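PDB 3FHK: bacilliredoxin BrxA from Bacillus subtilis, which reduces mixed disulfides between proteins and the thiol bacillithiol formed under oxidative stress, and also has protein disulfide isomerase activity. Local coordinates for residues V82-G87 with E91-M96; E29-T32 with E36-N39; V118-P123 with M136-A141. The protein carries 2 engineered substitutions. All coordinates share one frame; numbering follows the deposited sequence. Where two conformers were deposited one is given.

Interaction 1. Residues V82-G87 with E91-M96; sequences VTVFAG and EATAKM. With SO4 (sulfate ion), chain E.
Val84, on strand 80-85, turns its side chain toward helix 90-97 and meets three residues there. Its CB already lies against Thr93, 4.0 Å from Thr93 CB. CG1 stands anti to the carbonyl carbon (chi1 -76°), which brings it against Ala92 and Met96, one turn apart, 4.2 Å from Ala92 CB and 4.1 Å from Met96 CB. CG2 leans over the start of the Thr93 side chain. A beta-branched valine suits a strand, and its two methyls divide the work, while the small Ala92 lets the helix come close: the two short axes approach to 7.2 Å at 121°. Thr93 serves chiefly through its methyl, CG2, which sits 3.4 Å from Ala86 CA and equally near Phe85 O, where strand gives way to loop. Phe85 turns to the other side of the sheet, against Val16 and Met19 of helix 2-24. Glu91 N donates a 2.7 Å hydrogen bond to O3 of a sulfate, probably from the crystallisation liquor, that Lys90 N also holds, a position consistent with the positive end of the helix dipole. Strand, short loop and returning helix, packed by small aliphatic groups on one face of a central sheet, form a beta-alpha unit of the thioredoxin superfamily.

Interaction 2. Residues E29-T32 with E36-N39; sequences EELT and EVEN
Glu36 reaches back from the first turn of helix 34-43 to Thr32, bridging the tight connection of a beta-alpha unit in which the short edge strand 29-30 leads through a short loop into the helix. The Glu36 side chain starts with CG anti to the carbonyl carbon (chi1 -58°) and continues extended, which carries the carboxylate along the chain that has just passed. There OE1 takes two donors from one face of the carboxylate: Thr32 OG1 comes from well above the plane at 3.3 Å, and Thr32 N meets OE1 at 2.7 Å with a nearly straight N-H...O angle of 168°, on the anti side of the carboxylate and 31° out of its plane. Glutamate suits the place because it is long enough to span the turn and can accept from backbone and hydroxyl together. Nearer the helix, Leu31 CD2 lies 3.5 Å from Glu36 O and also touches Glu36 CB. Val37 comes next and is buried. Leucine and valine fit this layer because both also rest on Val84 of the neighbouring strand, and Val37 further touches Ala92 and Met96 of helix 90-97. Between the two segments, Val37 CG2 packs 3.7 Å from Leu31 CB.

Interaction 3. Residues V118-P123 with M136-A141; sequences VVHFIP and MKNLTA. With SO4 (sulfate ion), chain G.
His120 and Asn138 meet obliquely, the imidazole and amide planes turned 77° apart, with the ring presenting its NE2 corner to the amide oxygen. NE2 donates to Asn138 OD1 at 2.8 Å, within the carbonyl plane of the amide though somewhat tilted from the plane of the ring. Both side chains extend with CG anti to the backbone N (chi1 -172° for His120), which lets each reach out from its own backbone across the gap between strand and helix. At another corner of the ring, ND1 donates in the ring plane to O1 of a sulfate at 2.9 Å, and His146 NE2 also binds that ion. Histidine suits the spot because NE2 can donate to the amide while ND1 remains available for a second partner, here a sulfate probably from the crystallisation liquor; with both donating, the ring is probably positively charged beside the anion. A leucine in its place would probably leave Asn138 OD1 and the sulfate without these donors and the amide less firmly fixed in rotation. Val119 and His120 both face Leu112, a classic beta bulge in strand 117-122, an outer strand of the thioredoxin-like sheet, and helix segment 136-141 runs nearly antiparallel to strand 120-122 (167°). Next to the polar pair, Ile122 and Asn138 come from opposite directions, and Ile122 CD1 lies 3.8 Å from Asn138 OD1. The same methyl crosses the Leu139 side chain at about a right angle, 3.7 Å from CD2, a fit of branched aliphatics. Asn138 ND2 in turn donates to a water, 3.1 Å away, that itself donates to Phe121 O.

Overall arrangement
Interactions 1 and 2 adjoin, with centres 8 Å apart: strands 29-30 and 80-85 are neighbours in the sheet, joined by Thr83 N to Glu29 O at 2.8 Å and Leu31 N to Thr83 O at 2.9 Å, and their helices pack together on one face. Interaction 3 belongs to the far edge of the same sheet, its centre about 18 Å from that of interaction 1 and 21 Å from that of interaction 2, without touching either. Two of the contacts come near the nucleophilic cysteines: Phe85 of interaction 1 lies about 8 Å from Cys56, and Ile122 of interaction 3 about 10 Å from Cys58, side chain to side chain. Interaction 2 lies away from this site.

Interaction 1. Residues V82-G87 with E91-M96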
loop_
_atom_site.group_PDB
_atom_site.type_symbol
_atom_site.label_atom_id
_atom_site.label_comp_id
_atom_site.label_asym_id
_atom_site.label_seq_id
_atom_site.Cartn_x
_atom_site.Cartn_y
_atom_site.Cartn_z
ATOM N N VAL A 82 23.886 2.244 -25.152
ATOM C CA VAL A 82 23.808 2.584 -23.741
ATOM C C VAL A 82 22.405 3.063 -23.431
ATOM O O VAL A 82 21.623 3.393 -24.324
ATOM C CB VAL A 82 24.829 3.675 -23.348
ATOM C CG1 VAL A 82 26.217 3.314 -23.851
ATOM C CG2 VAL A 82 24.400 5.021 -23.880
ATOM N N THR A 83 22.069 3.078 -22.159
ATOM C CA THR A 83 20.735 3.481 -21.798
ATOM C C THR A 83 20.729 4.220 -20.481
ATOM O O THR A 83 21.580 3.999 -19.616
ATOM C CB THR A 83 19.765 2.268 -21.751
ATOM O OG1 THR A 83 18.494 2.700 -21.266
ATOM C CG2 THR A 83 20.312 1.156 -20.857
ATOM N N VAL A 84 19.775 5.130 -20.369
ATOM C CA VAL A 84 19.464 5.773 -19.116
ATOM C C VAL A 84 17.989 5.519 -18.889
ATOM O O VAL A 84 17.213 5.455 -19.845
ATOM C CB VAL A 84 19.739 7.283 -19.173
ATOM C CG1 VAL A 84 21.244 7.558 -19.092
ATOM C CG2 VAL A 84 19.148 7.869 -20.448
ATOM N N PHE A 85 17.605 5.362 -17.627
ATOM C CA PHE A 85 16.244 4.999 -17.282
ATOM C C PHE A 85 15.480 6.183 -16.717
ATOM O O PHE A 85 15.595 6.500 -15.535
ATOM C CB PHE A 85 16.231 3.852 -16.272
ATOM C CG PHE A 85 14.997 3.003 -16.352
ATOM C CD1 PHE A 85 13.748 3.569 -16.204
ATOM C CD2 PHE A 85 15.082 1.642 -16.594
ATOM C CE1 PHE A 85 12.604 2.800 -16.282
ATOM C CE2 PHE A 85 13.938 0.873 -16.680
ATOM C CZ PHE A 85 12.695 1.458 -16.525
ATOM N N ALA A 86 14.682 6.827 -17.555
ATOM C CA ALA A 86 13.943 8.008 -17.111
ATOM C C ALA A 86 13.000 7.674 -15.955
ATOM O O ALA A 86 12.365 6.621 -15.939
ATOM C CB ALA A 86 13.172 8.614 -18.270
ATOM N N GLY A 87 12.907 8.569 -14.981
ATOM C CA GLY A 87 11.964 8.377 -13.894
ATOM C C GLY A 87 12.508 7.500 -12.787
ATOM O O GLY A 87 12.051 7.583 -11.647
ATOM N N GLU A 91 18.984 11.632 -12.273
ATOM C CA GLU A 91 20.143 12.482 -12.505
ATOM C C GLU A 91 20.881 12.012 -13.742
ATOM O O GLU A 91 21.390 12.819 -14.527
ATOM C CB GLU A 91 21.077 12.509 -11.292
ATOM C CG GLU A 91 20.444 13.116 -10.044
ATOM C CD GLU A 91 21.470 13.574 -9.016
ATOM O OE1 GLU A 91 22.677 13.317 -9.218
ATOM O OE2 GLU A 91 21.066 14.200 -8.009
ATOM N N ALA A 92 20.934 10.698 -13.914
ATOM C CA ALA A 92 21.525 10.130 -15.109
ATOM C C ALA A 92 20.807 10.645 -16.358
ATOM O O ALA A 92 21.447 11.189 -17.252
ATOM C CB ALA A 92 21.483 8.609 -15.056
ATOM N N THR A 93 19.481 10.503 -16.424
ATOM C CA THR A 93 18.792 10.925 -17.650
ATOM C C THR A 93 18.799 12.447 -17.872
ATOM O O THR A 93 18.909 12.892 -19.017
ATOM C CB THR A 93 17.368 10.284 -17.853
ATOM O OG1 THR A 93 16.337 11.278 -17.816
ATOM C CG2 THR A 93 17.105 9.200 -16.840
ATOM N N ALA A 94 18.702 13.230 -16.794
ATOM C CA ALA A 94 18.812 14.694 -16.889
ATOM C C ALA A 94 20.161 15.118 -17.474
ATOM O O ALA A 94 20.240 16.038 -18.280
ATOM C CB ALA A 94 18.593 15.359 -15.517
ATOM N N LYS A 95 21.213 14.425 -17.058
ATOM C CA LYS A 95 22.556 14.623 -17.592
ATOM C C LYS A 95 22.690 14.193 -19.068
ATOM O O LYS A 95 23.285 14.902 -19.869
ATOM C CB LYS A 95 23.574 13.885 -16.711
ATOM C CG LYS A 95 25.004 13.916 -17.216
ATOM C CD LYS A 95 25.463 15.336 -17.469
ATOM C CE LYS A 95 25.275 16.193 -16.235
ATOM N NZ LYS A 95 26.022 17.476 -16.354
ATOM N N MET A 96 22.146 13.036 -19.419
ATOM C CA MET A 96 22.181 12.613 -20.813
ATOM C C MET A 96 21.450 13.626 -21.693
ATOM O O MET A 96 21.934 14.005 -22.761
ATOM C CB MET A 96 21.577 11.218 -20.985
ATOM C CG MET A 96 21.785 10.614 -22.366
ATOM S SD MET A 96 23.510 10.641 -22.905
ATOM C CE MET A 96 23.305 10.244 -24.621
HETATM S S SO4 E . 18.503 9.727 -8.863
HETATM O O1 SO4 E . 17.941 10.732 -7.967
HETATM O O2 SO4 E . 17.405 9.008 -9.508
HETATM O O3 SO4 E . 19.320 10.380 -9.879
HETATM O O4 SO4 E . 19.334 8.808 -8.092
#

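Interaction 2. Residues E29-T32 with E36-N39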
loop_
_atom_site.group_PDB
_atom_site.type_symbol
_atom_site.label_atom_id
_atom_site.label_comp_id
_atom_site.label_asym_id
_atom_site.label_seq_id
_atom_site.Cartn_x
_atom_site.Cartn_y
_atom_site.Cartn_z
ATOM N N GLU A 29 24.750 -0.793 -22.218
ATOM C CA GLU A 29 25.338 -0.399 -20.949
ATOM C C GLU A 29 24.472 0.611 -20.209
ATOM O O GLU A 29 24.071 1.642 -20.761
ATOM C CB GLU A 29 26.734 0.181 -21.151
ATOM C CG GLU A 29 27.341 0.716 -19.870
ATOM C CD GLU A 29 28.813 1.016 -20.013
ATOM O OE1 GLU A 29 29.480 0.315 -20.804
ATOM O OE2 GLU A 29 29.303 1.945 -19.336
ATOM N N GLU A 30 24.198 0.299 -18.950
ATOM C CA GLU A 30 23.460 1.189 -18.068
ATOM C C GLU A 30 24.328 2.353 -17.612
ATOM O O GLU A 30 25.444 2.152 -17.148
ATOM C CB GLU A 30 22.981 0.432 -16.830
ATOM C CG GLU A 30 21.595 -0.104 -16.943
ATOM C CD GLU A 30 21.015 -0.482 -15.599
ATOM O OE1 GLU A 30 21.621 -1.316 -14.891
ATOM O OE2 GLU A 30 19.944 0.058 -15.256
ATOM N N LEU A 31 23.817 3.569 -17.753
ATOM C CA LEU A 31 24.430 4.709 -17.081
ATOM C C LEU A 31 23.432 5.192 -16.052
ATOM O O LEU A 31 22.408 5.763 -16.392
ATOM C CB LEU A 31 24.800 5.801 -18.076
ATOM C CG LEU A 31 25.639 5.259 -19.241
ATOM C CD1 LEU A 31 25.542 6.177 -20.445
ATOM C CD2 LEU A 31 27.094 5.041 -18.835
ATOM N N THR A 32 23.726 4.932 -14.785
ATOM C CA THR A 32 22.748 5.087 -13.717
ATOM C C THR A 32 23.050 6.321 -12.866
ATOM O O THR A 32 22.375 6.606 -11.877
ATOM C CB THR A 32 22.750 3.826 -12.834
ATOM O OG1 THR A 32 23.954 3.793 -12.055
ATOM C CG2 THR A 32 22.689 2.565 -13.711
ATOM N N GLU A 36 28.564 8.779 -14.420
ATOM C CA GLU A 36 28.690 7.737 -15.433
ATOM C C GLU A 36 28.311 8.240 -16.826
ATOM O O GLU A 36 28.922 7.855 -17.823
ATOM C CB GLU A 36 27.810 6.547 -15.072
ATOM C CG GLU A 36 28.117 5.954 -13.726
ATOM C CD GLU A 36 27.345 4.686 -13.470
ATOM O OE1 GLU A 36 26.356 4.431 -14.186
ATOM O OE2 GLU A 36 27.729 3.940 -12.548
ATOM N N VAL A 37 27.294 9.092 -16.892
ATOM C CA VAL A 37 26.883 9.666 -18.165
ATOM C C VAL A 37 27.978 10.573 -18.722
ATOM O O VAL A 37 28.335 10.481 -19.893
ATOM C CB VAL A 37 25.552 10.434 -18.041
ATOM C CG1 VAL A 37 25.223 11.152 -19.349
ATOM C CG2 VAL A 37 24.428 9.489 -17.654
ATOM N N GLU A 38 28.517 11.443 -17.875
ATOM C CA GLU A 38 29.619 12.311 -18.280
ATOM C C GLU A 38 30.801 11.486 -18.753
ATOM O O GLU A 38 31.352 11.730 -19.827
ATOM C CB GLU A 38 30.057 13.211 -17.127
ATOM C CG GLU A 38 29.374 14.560 -17.094
ATOM C CD GLU A 38 29.679 15.324 -15.822
ATOM O OE1 GLU A 38 29.469 14.758 -14.725
ATOM O OE2 GLU A 38 30.126 16.489 -15.919
ATOM N N ASN A 39 31.180 10.507 -17.939
ATOM C CA ASN A 39 32.282 9.613 -18.271
ATOM C C ASN A 39 32.150 9.025 -19.659
ATOM O O ASN A 39 33.052 9.145 -20.480
ATOM C CB ASN A 39 32.392 8.489 -17.246
ATOM C CG ASN A 39 33.521 8.707 -16.271
ATOM O OD1 ASN A 39 34.693 8.713 -16.655
ATOM N ND2 ASN A 39 33.181 8.881 -14.996
#

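Interaction 3. Residues V118-P123 with M136-A141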
loop_
_atom_site.group_PDB
_atom_site.type_symbol
_atom_site.label_atom_id
_atom_site.label_comp_id
_atom_site.label_asym_id
_atom_site.label_seq_id
_atom_site.Cartn_x
_atom_site.Cartn_y
_atom_site.Cartn_z
ATOM N N VAL A 118 24.194 14.411 -31.418
ATOM C CA VAL A 118 23.038 13.712 -31.980
ATOM C C VAL A 118 23.008 13.844 -33.498
ATOM O O VAL A 118 23.096 14.949 -34.027
ATOM C CB VAL A 118 21.725 14.248 -31.389
ATOM C CG1 VAL A 118 20.511 13.560 -32.033
ATOM C CG2 VAL A 118 21.715 14.047 -29.870
ATOM N N VAL A 119 22.919 12.718 -34.204
ATOM C CA VAL A 119 22.748 12.763 -35.654
ATOM C C VAL A 119 21.380 12.214 -36.060
ATOM O O VAL A 119 20.952 12.351 -37.207
ATOM C CB VAL A 119 23.871 12.013 -36.406
ATOM C CG1 VAL A 119 25.223 12.686 -36.180
ATOM C CG2 VAL A 119 23.903 10.512 -36.012
ATOM N N HIS A 120 20.696 11.577 -35.123
ATOM C CA HIS A 120 19.321 11.164 -35.369
ATOM C C HIS A 120 18.579 10.983 -34.057
ATOM O O HIS A 120 19.098 10.391 -33.124
ATOM C CB HIS A 120 19.252 9.884 -36.200
ATOM C CG HIS A 120 17.864 9.535 -36.633
ATOM N ND1 HIS A 120 17.241 10.152 -37.699
ATOM C CD2 HIS A 120 16.964 8.659 -36.127
ATOM C CE1 HIS A 120 16.024 9.659 -37.838
ATOM N NE2 HIS A 120 15.830 8.751 -36.903
ATOM N N PHE A 121 17.364 11.502 -33.988
ATOM C CA PHE A 121 16.627 11.518 -32.741
ATOM C C PHE A 121 15.259 10.884 -32.970
ATOM O O PHE A 121 14.645 11.086 -34.010
ATOM C CB PHE A 121 16.503 12.956 -32.212
ATOM C CG PHE A 121 16.057 13.033 -30.772
ATOM C CD1 PHE A 121 14.767 13.416 -30.448
ATOM C CD2 PHE A 121 16.925 12.706 -29.745
ATOM C CE1 PHE A 121 14.352 13.462 -29.125
ATOM C CE2 PHE A 121 16.515 12.752 -28.420
ATOM C CZ PHE A 121 15.230 13.125 -28.111
ATOM N N ILE A 122 14.805 10.085 -32.013
ATOM C CA ILE A 122 13.477 9.499 -32.079
ATOM C C ILE A 122 12.725 9.830 -30.802
ATOM O O ILE A 122 12.876 9.146 -29.799
ATOM C CB ILE A 122 13.538 7.977 -32.239
ATOM C CG1 ILE A 122 14.405 7.605 -33.445
ATOM C CG2 ILE A 122 12.128 7.402 -32.391
ATOM C CD1 ILE A 122 14.671 6.117 -33.558
ATOM N N PRO A 123 11.926 10.901 -30.830
ATOM C CA PRO A 123 11.205 11.292 -29.619
ATOM C C PRO A 123 10.052 10.329 -29.358
ATOM O O PRO A 123 9.712 9.522 -30.223
ATOM C CB PRO A 123 10.668 12.677 -29.968
ATOM C CG PRO A 123 10.514 12.654 -31.448
ATOM C CD PRO A 123 11.583 11.745 -31.988
ATOM N N MET A 136 11.521 0.120 -36.189
ATOM C CA MET A 136 12.777 -0.526 -36.536
ATOM C C MET A 136 13.312 -0.011 -37.875
ATOM O O MET A 136 14.520 0.176 -38.039
ATOM C CB MET A 136 12.622 -2.047 -36.548
ATOM C CG MET A 136 13.342 -2.744 -35.405
ATOM S SD MET A 136 13.109 -4.514 -35.510
ATOM C CE MET A 136 11.330 -4.526 -35.648
ATOM N N LYS A 137 12.404 0.226 -38.822
ATOM C CA LYS A 137 12.762 0.811 -40.107
ATOM C C LYS A 137 13.338 2.206 -39.887
ATOM O O LYS A 137 14.234 2.645 -40.606
ATOM C CB LYS A 137 11.534 0.879 -41.019
ATOM C CG LYS A 137 11.820 1.385 -42.432
ATOM N N ASN A 138 12.809 2.896 -38.883
ATOM C CA ASN A 138 13.312 4.202 -38.495
ATOM C C ASN A 138 14.759 4.077 -38.036
ATOM O O ASN A 138 15.641 4.760 -38.543
ATOM C CB ASN A 138 12.435 4.780 -37.378
ATOM C CG ASN A 138 12.799 6.213 -37.018
ATOM O OD1 ASN A 138 13.923 6.661 -37.244
ATOM N ND2 ASN A 138 11.844 6.936 -36.439
ATOM N N LEU A 139 14.993 3.194 -37.070
ATOM C CA LEU A 139 16.331 2.967 -36.533
ATOM C C LEU A 139 17.313 2.509 -37.606
ATOM O O LEU A 139 18.407 3.053 -37.726
ATOM C CB LEU A 139 16.288 1.916 -35.422
ATOM C CG LEU A 139 15.917 2.413 -34.030
ATOM C CD1 LEU A 139 15.619 1.260 -33.092
ATOM C CD2 LEU A 139 17.043 3.272 -33.480
ATOM N N THR A 140 16.922 1.496 -38.376
ATOM C CA THR A 140 17.840 0.882 -39.326
ATOM C C THR A 140 18.219 1.814 -40.471
ATOM O O THR A 140 19.361 1.806 -40.933
ATOM C CB THR A 140 17.292 -0.470 -39.883
ATOM O OG1 THR A 140 16.053 -0.252 -40.565
ATOM C CG2 THR A 140 17.078 -1.457 -38.761
ATOM N N ALA A 141 17.263 2.618 -40.924
ATOM C CA ALA A 141 17.539 3.621 -41.946
ATOM C C ALA A 141 18.522 4.653 -41.410
ATOM O O ALA A 141 19.339 5.192 -42.159
ATOM C CB ALA A 141 16.256 4.292 -42.398
HETATM S S SO4 G . 18.509 11.686 -40.454
HETATM O O1 SO4 G . 17.967 12.473 -39.347
HETATM O O2 SO4 G . 17.387 11.128 -41.206
HETATM O O3 SO4 G . 19.304 12.528 -41.347
HETATM O O4 SO4 G . 19.357 10.621 -39.925
HETATM O O HOH W 1 12.562 9.922 -35.864
#